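Local coordinates for ABC transporter substrate-binding protein (Staphylococcus aureus subsp. aureus NCTC 8325, PDB 3UN6), which probably serves as the ligand-binding component of an ABC-type import system, its natural ligand unknown, and binds zinc, at residues P43-A48 and T279-L284; L50-K55 and K245-K250. All blocks are in the same frame, centred on the assembly; numbering follows the deposited sequence.

Overall arrangement
From the N terminus, strand 36-41 runs into the loop 43-48, which carries zinc ligand His-46 and leads straight into helix 48-58. Contact 2 starts on that helix, at 50-55, and is closed 190 residues later by 245-250 at the end of helix 234-250. Contact 1 opens just before it, at 43-48, and closes after it, at strand 279-280 and the loop that follows, so contact 2 lies wholly within its span. The centres of the two contacts are about 10 Å apart. They meet where Gly-282 N lies 2.8 Å from Gly-248 O, a probable hydrogen bond. Together they tie the first loop and helix to the end of helix 234-250 and to strand 279-280.

Contact 1. Residues P43-A48 and T279-L284; sequences PITHSA and TSYGDL. With ZN (zinc ion), chain B.
Beside the zinc site of what is probably a periplasmic-binding-protein fold, the short 3-10 turn at 45-47 is bonded to Thr-279 and Tyr-281. Tyr-281 OH donates to Thr-45 O at 2.6 Å, with the carbonyl oxygen at the ring edge, close to the ring plane. The hydroxyl approaches at a C=O...O angle of 131°, tilted 27° out of the carbonyl plane; Ala-48 N, 3.2 Å from Thr-45 O, comes from the opposite face, leaving the oxygen gripped by two donors. Ala-48 CB also packs on Tyr-281 OH at 3.5 Å. A second bond runs from Thr-45 OG1 to Thr-279 OG1 over 3.0 Å, the side chains set aslant, and Thr-279 OG1 is hydrogen-bonded to Ser-275 O. With chi1 at 67°, the Thr-45 hydroxyl sits between its own N and carbonyl carbon and meets the other threonine. The next residue, His-46, binds zinc through ND1 at 2.1 Å; Cys-220, Cys-221 and a water complete the ligands, while the imidazole stacks on His-114. Around this buried contact, strand 112-122 pairs with strand 279-280 and brings His-114 against Thr-279 and Tyr-281, and Met-261 of helix 254-264 packs on Thr-45 and Ala-48.

Contact 2. Residues L50-K55 and K245-K250; sequences LMMTKK and KKSGFK
Helices 48-58 and 234-250 pass each other steeply, the axes of 50-55 and 245-250 coming within 8.5 Å at 111° between their N-to-C directions, and the nearest CA atoms are those of Thr-53 and Ser-247, 5.5 Å apart. The join links the helix that follows the first strand of the five-stranded sheet to helix 234-250. At that point the small side chain of Ser-247 points at the facing helix and fits between Met-52 and Thr-53. Its hydroxyl reaches the backbone of the other helix, OG standing 3.2 Å from Thr-53 CA, while the methylene CB lies against Met-52 CG at 3.4 Å, tighter than usual for two carbons. Met-52, a selenomethionine, sends CG anti to its backbone N (chi1 -179°) and then bends at chi2. This lays the start of the chain over Ser-247 and carries the methyl on to Lys-250, one turn further along the second helix. There Met-52 CE touches Lys-250 CG at 3.7 Å, the two chains lying aslant; only the aliphatic root of the lysine is used, since its outer part leads away from helix 48-58. Thr-53 OG1 meets the same Ser-247 CB from another direction, at 3.7 Å. Thr-53 extends the join to helix 234-250 through Phe-240 and Tyr-244, while Met-52 reaches Met-251 and Ile-260 of helix 254-264. The chemistry is largely van der Waals packing: each hydroxyl is bound within its own helix, Thr-53 OG1 to Asn-49 O and Ser-247 OG to Asp-243 O, one turn back. Both polar groups are thereby satisfied in a buried setting, and the small serine is consistent with the close approach of the two backbones there.

Contact 1. Residues P43-A48 and T279-L284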
loop_
_atom_site.group_PDB
_atom_site.type_symbol
_atom_site.label_atom_id
_atom_site.label_comp_id
_atom_site.label_asym_id
_atom_site.label_seq_id
_atom_site.Cartn_x
_atom_site.Cartn_y
_atom_site.Cartn_z
ATOM N N PRO A 43 -0.892 -0.001 -9.491
ATOM C CA PRO A 43 -1.336 -1.387 -9.773
ATOM C C PRO A 43 -0.630 -2.450 -8.903
ATOM O O PRO A 43 0.120 -3.278 -9.386
ATOM C CB PRO A 43 -0.995 -1.564 -11.256
ATOM C CG PRO A 43 0.249 -0.731 -11.443
ATOM C CD PRO A 43 0.112 0.450 -10.483
ATOM N N ILE A 44 -0.920 -2.397 -7.611
ATOM C CA ILE A 44 -0.362 -3.290 -6.625
ATOM C C ILE A 44 -1.552 -3.904 -5.894
ATOM O O ILE A 44 -2.657 -3.364 -5.960
ATOM C CB ILE A 44 0.494 -2.533 -5.647
ATOM C CG1 ILE A 44 -0.311 -1.364 -5.036
ATOM C CG2 ILE A 44 1.768 -2.021 -6.353
ATOM C CD1 ILE A 44 0.457 -0.532 -4.010
ATOM N N THR A 45 -1.342 -5.021 -5.208
ATOM C CA THR A 45 -2.450 -5.684 -4.487
ATOM C C THR A 45 -3.061 -4.793 -3.410
ATOM O O THR A 45 -4.216 -4.992 -3.014
ATOM C CB THR A 45 -2.025 -6.992 -3.801
ATOM O OG1 THR A 45 -1.110 -6.711 -2.734
ATOM C CG2 THR A 45 -1.405 -7.970 -4.806
ATOM N N HIS A 46 -2.309 -3.803 -2.950
ATOM C CA HIS A 46 -2.812 -2.943 -1.903
ATOM C C HIS A 46 -3.942 -2.046 -2.345
ATOM O O HIS A 46 -4.639 -1.480 -1.498
ATOM C CB HIS A 46 -1.701 -2.110 -1.264
ATOM C CG HIS A 46 -0.609 -2.938 -0.671
ATOM N ND1 HIS A 46 0.519 -2.387 -0.117
ATOM C CD2 HIS A 46 -0.450 -4.282 -0.601
ATOM C CE1 HIS A 46 1.309 -3.352 0.313
ATOM N NE2 HIS A 46 0.745 -4.514 0.026
ATOM N N SER A 47 -4.143 -1.933 -3.652
ATOM C CA SER A 47 -5.209 -1.092 -4.173
ATOM C C SER A 47 -6.310 -1.881 -4.849
ATOM O O SER A 47 -7.237 -1.283 -5.374
ATOM C CB SER A 47 -4.611 -0.093 -5.195
ATOM O OG SER A 47 -4.306 -0.757 -6.404
ATOM N N ALA A 48 -6.229 -3.217 -4.819
ATOM C CA ALA A 48 -7.149 -4.087 -5.549
ATOM C C ALA A 48 -8.603 -4.029 -5.069
ATOM O O ALA A 48 -9.504 -4.332 -5.842
ATOM C CB ALA A 48 -6.646 -5.525 -5.507
ATOM N N THR A 279 -1.737 -11.590 0.311
ATOM C CA THR A 279 -2.443 -10.376 0.654
ATOM C C THR A 279 -3.795 -10.809 1.224
ATOM O O THR A 279 -4.304 -11.849 0.858
ATOM C CB THR A 279 -2.630 -9.464 -0.577
ATOM O OG1 THR A 279 -1.378 -9.315 -1.262
ATOM C CG2 THR A 279 -3.139 -8.071 -0.160
ATOM N N SER A 280 -4.340 -10.058 2.169
ATOM C CA SER A 280 -5.684 -10.363 2.674
ATOM C C SER A 280 -6.458 -9.058 2.736
ATOM O O SER A 280 -5.877 -7.970 2.626
ATOM C CB SER A 280 -5.660 -11.101 4.021
ATOM O OG SER A 280 -5.386 -10.221 5.088
ATOM N N TYR A 281 -7.774 -9.158 2.841
ATOM C CA TYR A 281 -8.630 -7.983 2.908
ATOM C C TYR A 281 -9.596 -8.128 4.107
ATOM O O TYR A 281 -9.152 -8.093 5.241
ATOM C CB TYR A 281 -9.331 -7.778 1.561
ATOM C CG TYR A 281 -8.344 -7.630 0.426
ATOM C CD1 TYR A 281 -7.883 -6.375 0.036
ATOM C CD2 TYR A 281 -7.833 -8.745 -0.231
ATOM C CE1 TYR A 281 -6.969 -6.237 -0.986
ATOM C CE2 TYR A 281 -6.911 -8.618 -1.253
ATOM C CZ TYR A 281 -6.479 -7.363 -1.630
ATOM O OH TYR A 281 -5.537 -7.203 -2.633
ATOM N N GLY A 282 -10.895 -8.264 3.875
ATOM C CA GLY A 282 -11.847 -8.426 4.989
ATOM C C GLY A 282 -12.157 -7.144 5.750
ATOM O O GLY A 282 -12.618 -6.149 5.169
ATOM N N ASP A 283 -11.942 -7.176 7.061
ATOM C CA ASP A 283 -12.192 -6.020 7.906
ATOM C C ASP A 283 -11.094 -5.014 7.645
ATOM O O ASP A 283 -9.928 -5.257 7.975
ATOM C CB ASP A 283 -12.209 -6.450 9.377
ATOM C CG ASP A 283 -12.478 -5.300 10.332
ATOM O OD1 ASP A 283 -12.435 -4.116 9.920
ATOM O OD2 ASP A 283 -12.713 -5.595 11.513
ATOM N N LEU A 284 -11.459 -3.888 7.042
ATOM C CA LEU A 284 -10.494 -2.877 6.692
ATOM C C LEU A 284 -10.556 -1.648 7.625
ATOM O O LEU A 284 -10.174 -0.540 7.247
ATOM C CB LEU A 284 -10.674 -2.485 5.210
ATOM C CG LEU A 284 -10.468 -3.601 4.192
ATOM C CD1 LEU A 284 -10.765 -3.106 2.751
ATOM C CD2 LEU A 284 -9.059 -4.166 4.252
HETATM ZN ZN ZN B . 1.124 -0.407 0.284
HETATM O O HOH W 1 2.844 -0.139 -1.352
#

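Contact 2. Residues L50-K55 and K245-K250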
loop_
_atom_site.group_PDB
_atom_site.type_symbol
_atom_site.label_atom_id
_atom_site.label_comp_id
_atom_site.label_asym_id
_atom_site.label_seq_id
_atom_site.Cartn_x
_atom_site.Cartn_y
_atom_site.Cartn_z
ATOM N N LEU A 50 -10.234 -1.416 -4.621
ATOM C CA LEU A 50 -10.865 -0.373 -5.443
ATOM C C LEU A 50 -11.426 -0.980 -6.740
ATOM O O LEU A 50 -12.490 -0.552 -7.214
ATOM C CB LEU A 50 -9.874 0.740 -5.796
ATOM C CG LEU A 50 -9.489 1.697 -4.678
ATOM C CD1 LEU A 50 -8.409 2.641 -5.179
ATOM C CD2 LEU A 50 -10.713 2.456 -4.204
HETATM N N MSE A 51 -10.712 -1.967 -7.303
HETATM C CA MSE A 51 -11.148 -2.639 -8.535
HETATM C C MSE A 51 -12.435 -3.408 -8.220
HETATM O O MSE A 51 -13.413 -3.387 -8.986
HETATM C CB MSE A 51 -10.100 -3.640 -9.052
HETATM C CG MSE A 51 -8.591 -3.217 -9.121
HETATM SE SE MSE A 51 -8.103 -1.655 -10.160
HETATM C CE MSE A 51 -8.294 -0.264 -8.769
HETATM N N MSE A 52 -12.437 -4.108 -7.090
HETATM C CA MSE A 52 -13.632 -4.841 -6.686
HETATM C C MSE A 52 -14.805 -3.880 -6.492
HETATM O O MSE A 52 -15.933 -4.183 -6.920
HETATM C CB MSE A 52 -13.396 -5.630 -5.404
HETATM C CG MSE A 52 -14.573 -6.391 -4.979
HETATM SE SE MSE A 52 -15.027 -7.862 -6.244
HETATM C CE MSE A 52 -16.896 -7.985 -5.794
ATOM N N THR A 53 -14.545 -2.730 -5.861
ATOM C CA THR A 53 -15.592 -1.725 -5.613
ATOM C C THR A 53 -16.231 -1.296 -6.928
ATOM O O THR A 53 -17.453 -1.227 -7.043
ATOM C CB THR A 53 -15.034 -0.509 -4.844
ATOM O OG1 THR A 53 -14.438 -0.966 -3.623
ATOM C CG2 THR A 53 -16.131 0.497 -4.531
ATOM N N LYS A 54 -15.382 -1.020 -7.911
ATOM C CA LYS A 54 -15.781 -0.671 -9.260
ATOM C C LYS A 54 -16.660 -1.772 -9.872
ATOM O O LYS A 54 -17.714 -1.484 -10.438
ATOM C CB LYS A 54 -14.517 -0.463 -10.109
ATOM C CG LYS A 54 -14.728 -0.074 -11.554
ATOM C CD LYS A 54 -15.370 1.256 -11.675
ATOM C CE LYS A 54 -15.393 1.681 -13.112
ATOM N NZ LYS A 54 -16.209 2.895 -13.261
ATOM N N LYS A 55 -16.262 -3.034 -9.716
ATOM C CA LYS A 55 -17.044 -4.120 -10.273
ATOM C C LYS A 55 -18.416 -4.204 -9.591
ATOM O O LYS A 55 -19.437 -4.394 -10.244
ATOM C CB LYS A 55 -16.325 -5.453 -10.152
ATOM C CG LYS A 55 -17.108 -6.578 -10.813
ATOM C CD LYS A 55 -16.493 -7.950 -10.601
ATOM C CE LYS A 55 -17.362 -9.026 -11.292
ATOM N NZ LYS A 55 -16.912 -10.404 -10.976
ATOM N N LYS A 245 -16.560 -1.296 1.646
ATOM C CA LYS A 245 -16.597 -2.216 2.790
ATOM C C LYS A 245 -17.100 -3.604 2.361
ATOM O O LYS A 245 -16.483 -4.622 2.677
ATOM C CB LYS A 245 -17.445 -1.626 3.907
ATOM C CG LYS A 245 -17.553 -2.502 5.133
ATOM C CD LYS A 245 -18.108 -1.710 6.291
ATOM C CE LYS A 245 -18.188 -2.560 7.553
ATOM N NZ LYS A 245 -18.686 -1.746 8.694
ATOM N N LYS A 246 -18.214 -3.630 1.628
ATOM C CA LYS A 246 -18.766 -4.869 1.095
ATOM C C LYS A 246 -17.705 -5.596 0.246
ATOM O O LYS A 246 -17.509 -6.819 0.376
ATOM C CB LYS A 246 -19.994 -4.579 0.226
ATOM C CG LYS A 246 -21.169 -3.890 0.926
ATOM C CD LYS A 246 -22.349 -3.690 -0.047
ATOM C CE LYS A 246 -23.530 -2.941 0.586
ATOM N NZ LYS A 246 -24.082 -3.616 1.788
ATOM N N SER A 247 -17.011 -4.826 -0.608
ATOM C CA SER A 247 -15.987 -5.372 -1.505
ATOM C C SER A 247 -14.854 -6.039 -0.744
ATOM O O SER A 247 -14.348 -7.094 -1.151
ATOM C CB SER A 247 -15.418 -4.274 -2.411
ATOM O OG SER A 247 -16.419 -3.804 -3.300
ATOM N N GLY A 248 -14.485 -5.426 0.373
ATOM C CA GLY A 248 -13.413 -5.920 1.219
ATOM C C GLY A 248 -13.636 -7.336 1.688
ATOM O O GLY A 248 -12.693 -8.121 1.759
ATOM N N PHE A 249 -14.879 -7.665 1.985
ATOM C CA PHE A 249 -15.230 -9.023 2.409
ATOM C C PHE A 249 -15.333 -9.978 1.221
ATOM O O PHE A 249 -14.946 -11.132 1.333
ATOM C CB PHE A 249 -16.494 -9.014 3.255
ATOM C CG PHE A 249 -16.304 -8.336 4.592
ATOM C CD1 PHE A 249 -15.700 -9.010 5.637
ATOM C CD2 PHE A 249 -16.705 -7.022 4.791
ATOM C CE1 PHE A 249 -15.503 -8.390 6.876
ATOM C CE2 PHE A 249 -16.513 -6.387 6.017
ATOM C CZ PHE A 249 -15.908 -7.078 7.066
ATOM N N LYS A 250 -15.841 -9.506 0.088
ATOM C CA LYS A 250 -15.850 -10.328 -1.141
ATOM C C LYS A 250 -14.426 -10.794 -1.509
ATOM O O LYS A 250 -14.225 -11.904 -2.014
ATOM C CB LYS A 250 -16.396 -9.523 -2.332
ATOM C CG LYS A 250 -17.853 -9.656 -2.632
ATOM C CD LYS A 250 -18.168 -11.059 -3.170
ATOM C CE LYS A 250 -19.539 -11.118 -3.804
ATOM N NZ LYS A 250 -20.585 -10.545 -2.911
#